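Local coordinates for vitamin B12-binding protein (Vibrio cholerae O395, PDB 5YSC) that binds vitamin B12 in the periplasm and probably delivers it to the membrane transporter BtuC for import by the BtuCDF complex, at residues A[153-158]-A[208-213]; A[161-166]-A[221-226]; A[168-173]-A[194-199]; A[202-207]-A[229-234]. One frame throughout, in Å; residues are numbered along the deposited sequence.

How the contacts relate
All four contacts lie in the second half of the chain, in the lobe built on the parallel sheet 184-186, 155-159, 210-213 and 239-241. Contact 1 is the pairing of its two middle strands. The first segments follow in chain order 1, 2, 3, 4; the second segments follow in the order 3, 1, 2, 4. Contact 4 is nearest to contact 1, about 11 Å between centres, because helix 200-206 leads into strand 210-213. Contacts 2 and 3 share the antiparallel pair 166-167 and 197-198, their centres about 16 Å apart. Phe158 touches Ile166, Trp224 and Thr168, and so joins contacts 1, 2 and 3. Contacts 2 and 3 each contribute a residue, Leu161 and Tyr195, to the cyanocobalamin pocket.

Contact 1: residues A[153-158]-A[208-213]; sequences QPIRYF and PQVIFT
Gln209 reaches across to Arg156 at the start of the parallel pairing between strands 155-159 and 210-213. Its CB lies 3.3 Å from Arg156 O and also touches Ile155 CG2. CG is anti to the carbonyl carbon of Gln209 (chi1 -74°), and the chain runs on extended. At the tip, OE1 accepts the backbone N-H of Arg156 at 2.9 Å. This bond is almost straight at the hydrogen, 178°, with the donor tilted from the carbonyl plane. A water also donates to OE1; its link to Pro154 O is very short and so doubtful in detail. NE2 comes near Ile155 CD1. Arg156 O in turn accepts Gln209 N at 2.8 Å and, weakly, Val210 N.

Farther along, the bonds are those of a regular parallel sheet. Phe158 N donates to Val210 O, and Phe212 N donates to Phe158 O at 2.7 Å. Tyr157 and Val210 lie on one face of the sheet, where Tyr157 CB meets Phe212 CE2 and Ile155 CG2 meets Val210 CG2 at 3.8 Å. Helix 254-267 packs on this face against Ile155 and Phe212. On the other face, Phe158 CD2 meets Ile211 CG2 at 3.9 Å, and Phe158 CB meets Pro208 CB. The Arg156 guanidinium bonds to Lys206 O, at the end of helix 200-206.

The Gln209 amide thus does the work of a backbone carbonyl where the regular pairing begins. The peptide N-H of Arg156 helps set the position of the amide oxygen at the edge of a largely apolar core.

Contact 2: residues A[161-166]-A[221-226]; sequences LSEKPI and GHMWRA
Glu163 OE2 accepts the backbone N-H of Met223 at 2.9 Å. The hydrogen bond is bent, 150° at the hydrogen, and the donor stands above the carboxylate plane. Beyond CG the Glu163 chain is extended, which brings the acid to the turn formed by His222 to Arg225.

Glu163 and Met223 run alongside each other in opposite senses. Glu163 CG lies 3.5 Å from Met223 SD, and OE2 lies 3.4 Å from Met223 CG. The Met223 chain bends at chi3 (-64°), and its CE then meets Ile166 CD1 at 3.8 Å. The same CD1 meets Trp224 CH2 tip to tip at 4.2 Å. Trp224 also donates its NE1 to Gln160, and Ile200 of helix 200-206 touches both Ile166 and Met223.

The second segment is braced from within. Trp224 N donates to His222 ND1 at 3.0 Å, and Arg225 NE donates to His222 O.

The contact joins two loops of the lobe by one carboxylate bond and a small apolar patch of Ile166 CD1, Met223 CE and the Trp224 ring. Loop 161-166 also holds the pocket residue Leu161. Glu163 serves both parts: OE2 holds the Met223 N-H, while CB and CG give SD an apolar wall.

Contact 3: residues A[168-173]-A[194-199]; sequences TLAQGH and PYPQVS
His173 and Pro194 run alongside each other in the same sense, where two loops of the periplasmic binding protein fold meet beside the cobalamin pocket. Pro194 CB sits over the centre of the imidazole face, a CH-pi contact of 3.6 Å from CB to the His173 ring centroid. His173 ends a type I' turn that begins at Ala170, and the turn places it beside Pro194. The Gln171 amide lies against the Pro194 ring, OE1 near CD, while its NE2 bonds to Ser191 O.

The Tyr195 ring has Thr168 O at its edge, near the ring plane. Leu169 CB touches its CE1 at 4.0 Å, and His173 CB comes to 3.3 Å from its OH. That hydroxyl is hydrogen-bonded to Trp174 O, consistent with a fixed orientation of Tyr195, which touches the bound cyanocobalamin.

Thr168 and Pro196 cross obliquely. Thr168 OG1 is anti to the backbone N (chi1 -170°), which leaves CG2 staggered between N and the carbonyl carbon and facing Pro196. CG2 meets Pro196 CG at 3.8 Å and Val198 CG1 at 3.9 Å. Ala170 CB, two residues on, meets Pro196 CD at 3.7 Å. Along the backbone, Thr168 N donates to Pro196 O at 3.0 Å, 162° at the hydrogen.

Contact 4: residues A[202-207]-A[229-234]; sequences QVLVKQ and AELSAV
Leu204 of helix 200-206 meets Leu231, the N-cap residue of helix 232-235, in a helix-to-loop packing on the surface of the alpha/beta lobe. The two leucine side chains cross at about a right angle. One methyl does the touching: Leu204 CD2 lies 3.7 Å from Leu231 CD1, with CG and CD2 of Leu231 just beyond. The end of the Leu231 branch is thus packed closely round a single methyl carbon. Both leucines have CG anti to the carbonyl carbon (chi1 -66° for Leu204). In Leu204 the chain runs on extended to CD1 (chi2 -177°), and it is the other branch, CD2, that turns to Leu231. Leu231 is buried, and it also rests on Trp224 and on Ile211 of the central sheet. Trp227 touches Leu204.

Helix 200-206 has a further tie near its end, where Lys206 NZ bonds to Ile187 O. The helix also carries Glu201, predicted to be important for BtuC binding, whose side chain is about 5 Å from that of Leu204.

Away from the leucine pair the contact is looser. Gln207, just past the end of the helix, has positive phi, and its chain bends at chi2 (60°). Its amide comes near the backbone of Glu230 and Ser232, to one side of the leucines. Glu230 is partly exposed; its chain bends at chi2, and its carboxylate end leads away from helix 200-206. It touches Leu204 through one methylene, with Glu230 CG 4.1 Å from Leu204 CD2.

Contact 1: residues A[153-158]-A[208-213]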
loop_
_atom_site.group_PDB
_atom_site.type_symbol
_atom_site.label_atom_id
_atom_site.label_comp_id
_atom_site.label_asym_id
_atom_site.label_seq_id
_atom_site.Cartn_x
_atom_site.Cartn_y
_atom_site.Cartn_z
ATOM N N GLN A 153 17.574 -1.368 -14.982
ATOM C CA GLN A 153 18.511 -2.350 -14.474
ATOM C C GLN A 153 18.371 -2.447 -12.973
ATOM O O GLN A 153 17.873 -1.522 -12.330
ATOM C CB GLN A 153 19.957 -1.965 -14.811
ATOM C CG GLN A 153 20.272 -1.892 -16.299
ATOM C CD GLN A 153 21.008 -3.123 -16.784
ATOM O OE1 GLN A 153 22.083 -3.461 -16.279
ATOM N NE2 GLN A 153 20.427 -3.813 -17.757
ATOM N N PRO A 154 18.843 -3.540 -12.375
ATOM C CA PRO A 154 18.707 -3.714 -10.925
ATOM C C PRO A 154 19.399 -2.615 -10.146
ATOM O O PRO A 154 20.582 -2.329 -10.343
ATOM C CB PRO A 154 19.372 -5.068 -10.667
ATOM C CG PRO A 154 19.266 -5.776 -11.965
ATOM C CD PRO A 154 19.439 -4.733 -13.005
ATOM N N ILE A 155 18.643 -2.009 -9.242
ATOM C CA ILE A 155 19.169 -0.989 -8.360
ATOM C C ILE A 155 18.864 -1.363 -6.922
ATOM O O ILE A 155 17.748 -1.736 -6.606
ATOM C CB ILE A 155 18.536 0.380 -8.641
ATOM C CG1 ILE A 155 18.754 0.789 -10.095
ATOM C CG2 ILE A 155 19.102 1.416 -7.701
ATOM C CD1 ILE A 155 20.103 1.375 -10.351
ATOM N N ARG A 156 19.868 -1.257 -6.060
ATOM C CA ARG A 156 19.713 -1.554 -4.639
ATOM C C ARG A 156 19.176 -0.328 -3.907
ATOM O O ARG A 156 19.852 0.695 -3.832
ATOM C CB ARG A 156 21.050 -2.005 -4.041
ATOM C CG ARG A 156 21.626 -3.210 -4.770
ATOM C CD ARG A 156 23.069 -3.527 -4.340
ATOM N NE ARG A 156 23.116 -3.779 -2.906
ATOM C CZ ARG A 156 23.704 -3.007 -2.002
ATOM N NH1 ARG A 156 24.381 -1.922 -2.364
ATOM N NH2 ARG A 156 23.641 -3.358 -0.716
ATOM N N TYR A 157 17.989 -0.450 -3.323
ATOM C CA TYR A 157 17.353 0.667 -2.645
ATOM C C TYR A 157 17.101 0.358 -1.165
ATOM O O TYR A 157 16.999 -0.792 -0.727
ATOM C CB TYR A 157 16.020 1.057 -3.340
ATOM C CG TYR A 157 14.919 0.074 -3.091
ATOM C CD1 TYR A 157 14.747 -1.030 -3.921
ATOM C CD2 TYR A 157 14.072 0.218 -1.985
ATOM C CE1 TYR A 157 13.751 -1.962 -3.673
ATOM C CE2 TYR A 157 13.095 -0.709 -1.719
ATOM C CZ TYR A 157 12.936 -1.796 -2.589
ATOM O OH TYR A 157 11.987 -2.757 -2.360
ATOM N N PHE A 158 17.011 1.439 -0.405
ATOM C CA PHE A 158 16.494 1.460 0.946
ATOM C C PHE A 158 15.213 2.281 0.944
ATOM O O PHE A 158 15.226 3.412 0.453
ATOM C CB PHE A 158 17.548 2.083 1.848
ATOM C CG PHE A 158 17.084 2.344 3.238
ATOM C CD1 PHE A 158 16.453 1.350 3.973
ATOM C CD2 PHE A 158 17.285 3.583 3.828
ATOM C CE1 PHE A 158 16.044 1.588 5.273
ATOM C CE2 PHE A 158 16.849 3.831 5.104
ATOM C CZ PHE A 158 16.218 2.829 5.828
ATOM N N PRO A 208 23.117 1.500 0.241
ATOM C CA PRO A 208 22.079 1.561 -0.792
ATOM C C PRO A 208 22.444 2.547 -1.888
ATOM O O PRO A 208 22.975 3.619 -1.623
ATOM C CB PRO A 208 20.837 2.021 -0.022
ATOM C CG PRO A 208 21.385 2.753 1.162
ATOM C CD PRO A 208 22.657 2.030 1.531
ATOM N N GLN A 209 22.115 2.198 -3.121
ATOM C CA GLN A 209 22.309 3.125 -4.239
ATOM C C GLN A 209 21.311 4.281 -4.192
ATOM O O GLN A 209 21.652 5.411 -4.567
ATOM C CB GLN A 209 22.176 2.369 -5.554
ATOM C CG GLN A 209 23.383 1.495 -5.859
ATOM C CD GLN A 209 23.140 0.624 -7.051
ATOM O OE1 GLN A 209 22.457 -0.398 -6.969
ATOM N NE2 GLN A 209 23.676 1.033 -8.187
ATOM N N VAL A 210 20.100 4.011 -3.704
ATOM C CA VAL A 210 19.011 4.977 -3.612
ATOM C C VAL A 210 18.388 4.846 -2.228
ATOM O O VAL A 210 18.227 3.727 -1.727
ATOM C CB VAL A 210 17.939 4.716 -4.683
ATOM C CG1 VAL A 210 16.814 5.699 -4.490
ATOM C CG2 VAL A 210 18.503 4.823 -6.086
ATOM N N ILE A 211 18.053 5.979 -1.607
ATOM C CA ILE A 211 17.238 6.015 -0.394
ATOM C C ILE A 211 15.900 6.676 -0.712
ATOM O O ILE A 211 15.862 7.803 -1.213
ATOM C CB ILE A 211 17.956 6.756 0.740
ATOM C CG1 ILE A 211 19.195 5.943 1.155
ATOM C CG2 ILE A 211 17.023 6.923 1.918
ATOM C CD1 ILE A 211 20.141 6.658 2.110
ATOM N N PHE A 212 14.814 5.983 -0.398
ATOM C CA PHE A 212 13.469 6.526 -0.485
ATOM C C PHE A 212 12.932 6.828 0.907
ATOM O O PHE A 212 13.112 6.029 1.838
ATOM C CB PHE A 212 12.538 5.552 -1.195
ATOM C CG PHE A 212 12.814 5.420 -2.679
ATOM C CD1 PHE A 212 12.778 6.521 -3.514
ATOM C CD2 PHE A 212 13.169 4.198 -3.211
ATOM C CE1 PHE A 212 13.019 6.382 -4.832
ATOM C CE2 PHE A 212 13.444 4.044 -4.547
ATOM C CZ PHE A 212 13.366 5.149 -5.369
ATOM N N THR A 213 12.250 7.962 1.043
ATOM C CA THR A 213 11.765 8.415 2.338
ATOM C C THR A 213 10.433 9.154 2.126
ATOM O O THR A 213 9.764 8.968 1.104
ATOM C CB THR A 213 12.862 9.259 3.024
ATOM O OG1 THR A 213 12.504 9.536 4.397
ATOM C CG2 THR A 213 13.099 10.597 2.244
HETATM O O HOH W 1 22.181 -2.729 -8.499
#

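Contact 2: residues A[161-166]-A[221-226]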
loop_
_atom_site.group_PDB
_atom_site.type_symbol
_atom_site.label_atom_id
_atom_site.label_comp_id
_atom_site.label_asym_id
_atom_site.label_seq_id
_atom_site.Cartn_x
_atom_site.Cartn_y
_atom_site.Cartn_z
ATOM N N LEU A 161 10.133 3.875 6.113
ATOM C CA LEU A 161 8.777 4.244 6.513
ATOM C C LEU A 161 8.736 5.354 7.563
ATOM O O LEU A 161 7.706 6.027 7.707
ATOM C CB LEU A 161 8.051 3.020 7.071
ATOM C CG LEU A 161 7.730 1.909 6.096
ATOM C CD1 LEU A 161 7.079 0.800 6.870
ATOM C CD2 LEU A 161 6.764 2.390 4.996
ATOM N N SER A 162 9.819 5.543 8.306
ATOM C CA SER A 162 9.918 6.579 9.323
ATOM C C SER A 162 11.394 6.854 9.556
ATOM O O SER A 162 12.248 6.028 9.242
ATOM C CB SER A 162 9.235 6.162 10.625
ATOM O OG SER A 162 9.576 4.828 10.979
ATOM N N GLU A 163 11.687 8.040 10.092
ATOM C CA GLU A 163 13.060 8.347 10.499
ATOM C C GLU A 163 13.313 7.947 11.956
ATOM O O GLU A 163 14.421 7.483 12.277
ATOM C CB GLU A 163 13.374 9.837 10.254
ATOM C CG GLU A 163 13.835 10.154 8.799
ATOM C CD GLU A 163 14.278 11.599 8.559
ATOM O OE1 GLU A 163 14.031 12.474 9.416
ATOM O OE2 GLU A 163 14.863 11.866 7.483
ATOM N N LYS A 164 12.308 8.080 12.825
ATOM C CA LYS A 164 12.415 7.720 14.246
ATOM C C LYS A 164 11.240 6.851 14.686
ATOM O O LYS A 164 10.100 7.350 14.756
ATOM C CB LYS A 164 12.466 8.955 15.142
ATOM C CG LYS A 164 13.396 10.063 14.684
ATOM C CD LYS A 164 13.120 11.349 15.456
ATOM C CE LYS A 164 13.806 12.545 14.825
ATOM N NZ LYS A 164 13.299 13.830 15.404
ATOM N N PRO A 165 11.443 5.556 14.976
ATOM C CA PRO A 165 12.666 4.811 14.688
ATOM C C PRO A 165 12.705 4.554 13.198
ATOM O O PRO A 165 11.731 4.880 12.516
ATOM C CB PRO A 165 12.501 3.527 15.498
ATOM C CG PRO A 165 11.015 3.325 15.549
ATOM C CD PRO A 165 10.413 4.701 15.594
ATOM N N ILE A 166 13.798 4.003 12.690
ATOM C CA ILE A 166 13.863 3.606 11.286
ATOM C C ILE A 166 13.170 2.257 11.152
ATOM O O ILE A 166 13.692 1.238 11.607
ATOM C CB ILE A 166 15.308 3.533 10.783
ATOM C CG1 ILE A 166 16.059 4.846 11.093
ATOM C CG2 ILE A 166 15.319 3.299 9.309
ATOM C CD1 ILE A 166 17.580 4.736 10.917
ATOM N N GLY A 221 14.631 18.485 6.080
ATOM C CA GLY A 221 16.039 18.124 6.029
ATOM C C GLY A 221 16.194 16.677 6.435
ATOM O O GLY A 221 15.962 16.332 7.596
ATOM N N HIS A 222 16.554 15.813 5.492
ATOM C CA HIS A 222 16.489 14.397 5.803
ATOM C C HIS A 222 17.736 13.961 6.567
ATOM O O HIS A 222 18.794 14.608 6.535
ATOM C CB HIS A 222 16.294 13.549 4.544
ATOM C CG HIS A 222 17.459 13.562 3.612
ATOM N ND1 HIS A 222 18.581 12.789 3.814
ATOM C CD2 HIS A 222 17.660 14.224 2.449
ATOM C CE1 HIS A 222 19.431 12.989 2.824
ATOM N NE2 HIS A 222 18.896 13.854 1.981
ATOM N N MET A 223 17.588 12.848 7.277
ATOM C CA MET A 223 18.586 12.453 8.255
ATOM C C MET A 223 19.891 12.001 7.619
ATOM O O MET A 223 20.895 11.876 8.336
ATOM C CB MET A 223 18.036 11.331 9.127
ATOM C CG MET A 223 17.670 10.076 8.329
ATOM S SD MET A 223 16.970 8.736 9.330
ATOM C CE MET A 223 18.392 8.376 10.369
ATOM N N TRP A 224 19.915 11.762 6.310
ATOM C CA TRP A 224 21.094 11.174 5.684
ATOM C C TRP A 224 22.047 12.228 5.131
ATOM O O TRP A 224 23.127 11.866 4.658
ATOM C CB TRP A 224 20.668 10.182 4.586
ATOM C CG TRP A 224 19.722 9.131 5.125
ATOM C CD1 TRP A 224 18.374 9.034 4.896
ATOM C CD2 TRP A 224 20.050 8.061 6.031
ATOM N NE1 TRP A 224 17.850 7.965 5.590
ATOM C CE2 TRP A 224 18.853 7.361 6.301
ATOM C CE3 TRP A 224 21.228 7.634 6.639
ATOM C CZ2 TRP A 224 18.813 6.244 7.125
ATOM C CZ3 TRP A 224 21.179 6.514 7.474
ATOM C CH2 TRP A 224 19.978 5.843 7.708
ATOM N N ARG A 225 21.684 13.514 5.208
ATOM C CA ARG A 225 22.612 14.571 4.807
ATOM C C ARG A 225 23.860 14.555 5.679
ATOM O O ARG A 225 24.984 14.687 5.182
ATOM C CB ARG A 225 21.926 15.926 4.905
ATOM C CG ARG A 225 20.747 16.100 3.979
ATOM C CD ARG A 225 19.945 17.317 4.360
ATOM N NE ARG A 225 19.631 17.290 5.785
ATOM C CZ ARG A 225 19.677 18.343 6.598
ATOM N NH1 ARG A 225 20.031 19.540 6.130
ATOM N NH2 ARG A 225 19.374 18.203 7.886
ATOM N N ALA A 226 23.669 14.407 6.986
ATOM C CA ALA A 226 24.796 14.254 7.905
ATOM C C ALA A 226 25.756 13.131 7.503
ATOM O O ALA A 226 26.911 13.128 7.952
ATOM C CB ALA A 226 24.268 14.015 9.320
#

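Contact 3: residues A[168-173]-A[194-199]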
loop_
_atom_site.group_PDB
_atom_site.type_symbol
_atom_site.label_atom_id
_atom_site.label_comp_id
_atom_site.label_asym_id
_atom_site.label_seq_id
_atom_site.Cartn_x
_atom_site.Cartn_y
_atom_site.Cartn_z
ATOM N N THR A 168 11.599 -0.277 8.131
ATOM C CA THR A 168 11.678 -0.528 6.703
ATOM C C THR A 168 10.851 -1.777 6.427
ATOM O O THR A 168 10.071 -2.239 7.269
ATOM C CB THR A 168 13.150 -0.641 6.246
ATOM O OG1 THR A 168 13.222 -0.662 4.810
ATOM C CG2 THR A 168 13.825 -1.919 6.765
ATOM N N LEU A 169 11.001 -2.310 5.228
ATOM C CA LEU A 169 10.240 -3.445 4.747
ATOM C C LEU A 169 11.192 -4.581 4.425
ATOM O O LEU A 169 12.394 -4.366 4.225
ATOM C CB LEU A 169 9.418 -3.090 3.501
ATOM C CG LEU A 169 10.080 -2.988 2.118
ATOM C CD1 LEU A 169 9.014 -2.674 1.064
ATOM C CD2 LEU A 169 11.170 -1.939 2.095
ATOM N N ALA A 170 10.628 -5.783 4.295
ATOM C CA ALA A 170 11.416 -6.999 4.107
ATOM C C ALA A 170 10.521 -8.147 3.646
ATOM O O ALA A 170 9.296 -8.024 3.575
ATOM C CB ALA A 170 12.141 -7.372 5.411
ATOM N N GLN A 171 11.154 -9.258 3.293
ATOM C CA GLN A 171 10.461 -10.510 3.005
ATOM C C GLN A 171 9.446 -10.408 1.878
ATOM O O GLN A 171 8.518 -11.234 1.801
ATOM C CB GLN A 171 9.765 -11.059 4.260
ATOM C CG GLN A 171 10.688 -11.267 5.419
ATOM C CD GLN A 171 9.995 -11.939 6.578
ATOM O OE1 GLN A 171 8.793 -12.203 6.536
ATOM N NE2 GLN A 171 10.749 -12.211 7.629
ATOM N N GLY A 172 9.606 -9.434 0.975
ATOM C CA GLY A 172 8.700 -9.322 -0.144
ATOM C C GLY A 172 7.355 -8.724 0.208
ATOM O O GLY A 172 6.498 -8.665 -0.658
ATOM N N HIS A 173 7.134 -8.355 1.466
ATOM C CA HIS A 173 5.856 -7.806 1.879
ATOM C C HIS A 173 5.651 -6.423 1.280
ATOM O O HIS A 173 6.606 -5.729 0.879
ATOM C CB HIS A 173 5.774 -7.726 3.394
ATOM C CG HIS A 173 5.582 -9.070 4.025
ATOM N ND1 HIS A 173 4.585 -9.335 4.935
ATOM C CD2 HIS A 173 6.242 -10.233 3.836
ATOM C CE1 HIS A 173 4.654 -10.601 5.307
ATOM N NE2 HIS A 173 5.660 -11.173 4.662
ATOM N N PRO A 194 8.890 -8.983 8.689
ATOM C CA PRO A 194 8.490 -8.252 7.468
ATOM C C PRO A 194 8.710 -6.748 7.520
ATOM O O PRO A 194 8.922 -6.137 6.465
ATOM C CB PRO A 194 6.996 -8.586 7.344
ATOM C CG PRO A 194 6.587 -9.089 8.675
ATOM C CD PRO A 194 7.778 -9.776 9.242
ATOM N N TYR A 195 8.654 -6.116 8.679
ATOM C CA TYR A 195 8.859 -4.675 8.780
ATOM C C TYR A 195 9.857 -4.404 9.890
ATOM O O TYR A 195 9.494 -3.902 10.963
ATOM C CB TYR A 195 7.537 -3.946 9.001
ATOM C CG TYR A 195 6.651 -4.190 7.811
ATOM C CD1 TYR A 195 6.777 -3.421 6.660
ATOM C CD2 TYR A 195 5.737 -5.218 7.818
ATOM C CE1 TYR A 195 6.012 -3.694 5.531
ATOM C CE2 TYR A 195 4.965 -5.510 6.706
ATOM C CZ TYR A 195 5.095 -4.733 5.559
ATOM O OH TYR A 195 4.285 -5.016 4.486
ATOM N N PRO A 196 11.130 -4.679 9.639
ATOM C CA PRO A 196 12.133 -4.570 10.696
ATOM C C PRO A 196 12.469 -3.146 11.061
ATOM O O PRO A 196 12.487 -2.237 10.227
ATOM C CB PRO A 196 13.352 -5.261 10.090
ATOM C CG PRO A 196 13.179 -5.135 8.651
ATOM C CD PRO A 196 11.713 -5.139 8.377
ATOM N N GLN A 197 12.798 -2.967 12.331
ATOM C CA GLN A 197 13.434 -1.755 12.794
ATOM C C GLN A 197 14.929 -1.936 12.551
ATOM O O GLN A 197 15.480 -2.988 12.842
ATOM C CB GLN A 197 13.150 -1.546 14.276
ATOM C CG GLN A 197 13.587 -0.206 14.801
ATOM C CD GLN A 197 13.238 -0.021 16.257
ATOM O OE1 GLN A 197 12.148 -0.375 16.694
ATOM N NE2 GLN A 197 14.167 0.535 17.017
ATOM N N VAL A 198 15.572 -0.918 11.993
ATOM C CA VAL A 198 16.980 -1.002 11.626
ATOM C C VAL A 198 17.723 0.201 12.197
ATOM O O VAL A 198 17.157 1.280 12.373
ATOM C CB VAL A 198 17.184 -1.079 10.091
ATOM C CG1 VAL A 198 16.532 -2.342 9.507
ATOM C CG2 VAL A 198 16.662 0.213 9.409
ATOM N N SER A 199 19.007 0.011 12.480
ATOM C CA SER A 199 19.850 1.075 12.997
ATOM C C SER A 199 20.489 1.860 11.854
ATOM O O SER A 199 20.622 1.371 10.731
ATOM C CB SER A 199 20.950 0.488 13.888
ATOM O OG SER A 199 21.949 -0.114 13.082
#

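Contact 4: residues A[202-207]-A[229-234]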
loop_
_atom_site.group_PDB
_atom_site.type_symbol
_atom_site.label_atom_id
_atom_site.label_comp_id
_atom_site.label_asym_id
_atom_site.label_seq_id
_atom_site.Cartn_x
_atom_site.Cartn_y
_atom_site.Cartn_z
ATOM N N GLN A 202 23.234 -0.123 10.362
ATOM C CA GLN A 202 22.746 -1.159 9.460
ATOM C C GLN A 202 22.567 -0.647 8.031
ATOM O O GLN A 202 22.976 -1.303 7.082
ATOM C CB GLN A 202 21.438 -1.748 9.978
ATOM C CG GLN A 202 21.613 -2.723 11.125
ATOM C CD GLN A 202 20.295 -3.217 11.676
ATOM O OE1 GLN A 202 19.668 -2.558 12.501
ATOM N NE2 GLN A 202 19.869 -4.385 11.225
ATOM N N VAL A 203 21.947 0.517 7.884
ATOM C CA VAL A 203 21.815 1.136 6.566
ATOM C C VAL A 203 23.190 1.499 6.025
ATOM O O VAL A 203 23.534 1.177 4.882
ATOM C CB VAL A 203 20.915 2.385 6.629
ATOM C CG1 VAL A 203 20.762 3.004 5.229
ATOM C CG2 VAL A 203 19.554 2.075 7.242
ATOM N N LEU A 204 23.976 2.221 6.835
ATOM C CA LEU A 204 25.284 2.691 6.391
ATOM C C LEU A 204 26.112 1.548 5.847
ATOM O O LEU A 204 26.730 1.656 4.782
ATOM C CB LEU A 204 26.031 3.365 7.547
ATOM C CG LEU A 204 25.466 4.672 8.112
ATOM C CD1 LEU A 204 26.378 5.224 9.203
ATOM C CD2 LEU A 204 25.268 5.684 7.020
ATOM N N VAL A 205 26.118 0.435 6.567
ATOM C CA VAL A 205 26.897 -0.715 6.147
ATOM C C VAL A 205 26.432 -1.181 4.781
ATOM O O VAL A 205 27.250 -1.490 3.911
ATOM C CB VAL A 205 26.793 -1.810 7.225
ATOM C CG1 VAL A 205 26.953 -3.200 6.655
ATOM C CG2 VAL A 205 27.825 -1.544 8.314
ATOM N N LYS A 206 25.112 -1.154 4.547
ATOM C CA LYS A 206 24.509 -1.748 3.354
ATOM C C LYS A 206 24.756 -0.940 2.080
ATOM O O LYS A 206 24.649 -1.489 0.979
ATOM C CB LYS A 206 23.004 -1.904 3.563
ATOM C CG LYS A 206 22.581 -3.052 4.485
ATOM C CD LYS A 206 22.342 -4.329 3.699
ATOM C CE LYS A 206 21.759 -5.431 4.585
ATOM N NZ LYS A 206 21.470 -6.648 3.796
ATOM N N GLN A 207 25.034 0.350 2.186
ATOM C CA GLN A 207 25.432 1.105 0.998
ATOM C C GLN A 207 24.356 1.136 -0.087
ATOM O O GLN A 207 24.650 0.882 -1.258
ATOM C CB GLN A 207 26.727 0.512 0.415
ATOM C CG GLN A 207 27.598 1.520 -0.318
ATOM C CD GLN A 207 28.037 2.638 0.595
ATOM O OE1 GLN A 207 27.955 2.516 1.823
ATOM N NE2 GLN A 207 28.470 3.750 0.008
ATOM N N ALA A 229 29.355 11.633 3.357
ATOM C CA ALA A 229 30.642 11.006 3.074
ATOM C C ALA A 229 30.527 9.493 3.000
ATOM O O ALA A 229 31.181 8.859 2.160
ATOM C CB ALA A 229 31.657 11.409 4.135
ATOM N N GLU A 230 29.684 8.898 3.850
ATOM C CA GLU A 230 29.563 7.443 3.930
ATOM C C GLU A 230 28.484 6.867 3.021
ATOM O O GLU A 230 28.397 5.642 2.903
ATOM C CB GLU A 230 29.287 6.978 5.371
ATOM C CG GLU A 230 28.589 7.946 6.261
ATOM C CD GLU A 230 29.508 9.074 6.748
ATOM O OE1 GLU A 230 30.640 8.806 7.201
ATOM O OE2 GLU A 230 29.092 10.240 6.653
ATOM N N LEU A 231 27.662 7.705 2.393
ATOM C CA LEU A 231 26.555 7.242 1.555
ATOM C C LEU A 231 26.646 7.783 0.135
ATOM O O LEU A 231 26.424 8.975 -0.094
ATOM C CB LEU A 231 25.232 7.638 2.190
ATOM C CG LEU A 231 24.875 6.813 3.430
ATOM C CD1 LEU A 231 23.663 7.373 4.098
ATOM C CD2 LEU A 231 24.627 5.336 3.088
ATOM N N SER A 232 26.934 6.898 -0.822
ATOM C CA SER A 232 26.924 7.299 -2.225
ATOM C C SER A 232 25.540 7.774 -2.660
ATOM O O SER A 232 25.417 8.680 -3.497
ATOM C CB SER A 232 27.382 6.140 -3.114
ATOM O OG SER A 232 26.434 5.082 -3.120
ATOM N N ALA A 233 24.488 7.184 -2.103
ATOM C CA ALA A 233 23.152 7.700 -2.390
ATOM C C ALA A 233 23.046 9.185 -2.076
ATOM O O ALA A 233 22.351 9.906 -2.784
ATOM C CB ALA A 233 22.088 6.908 -1.628
ATOM N N VAL A 234 23.709 9.674 -1.028
ATOM C CA VAL A 234 23.606 11.094 -0.723
ATOM C C VAL A 234 24.497 11.902 -1.662
ATOM O O VAL A 234 24.067 12.927 -2.206
ATOM C CB VAL A 234 23.936 11.354 0.758
ATOM C CG1 VAL A 234 23.831 12.840 1.093
ATOM C CG2 VAL A 234 22.988 10.554 1.631
#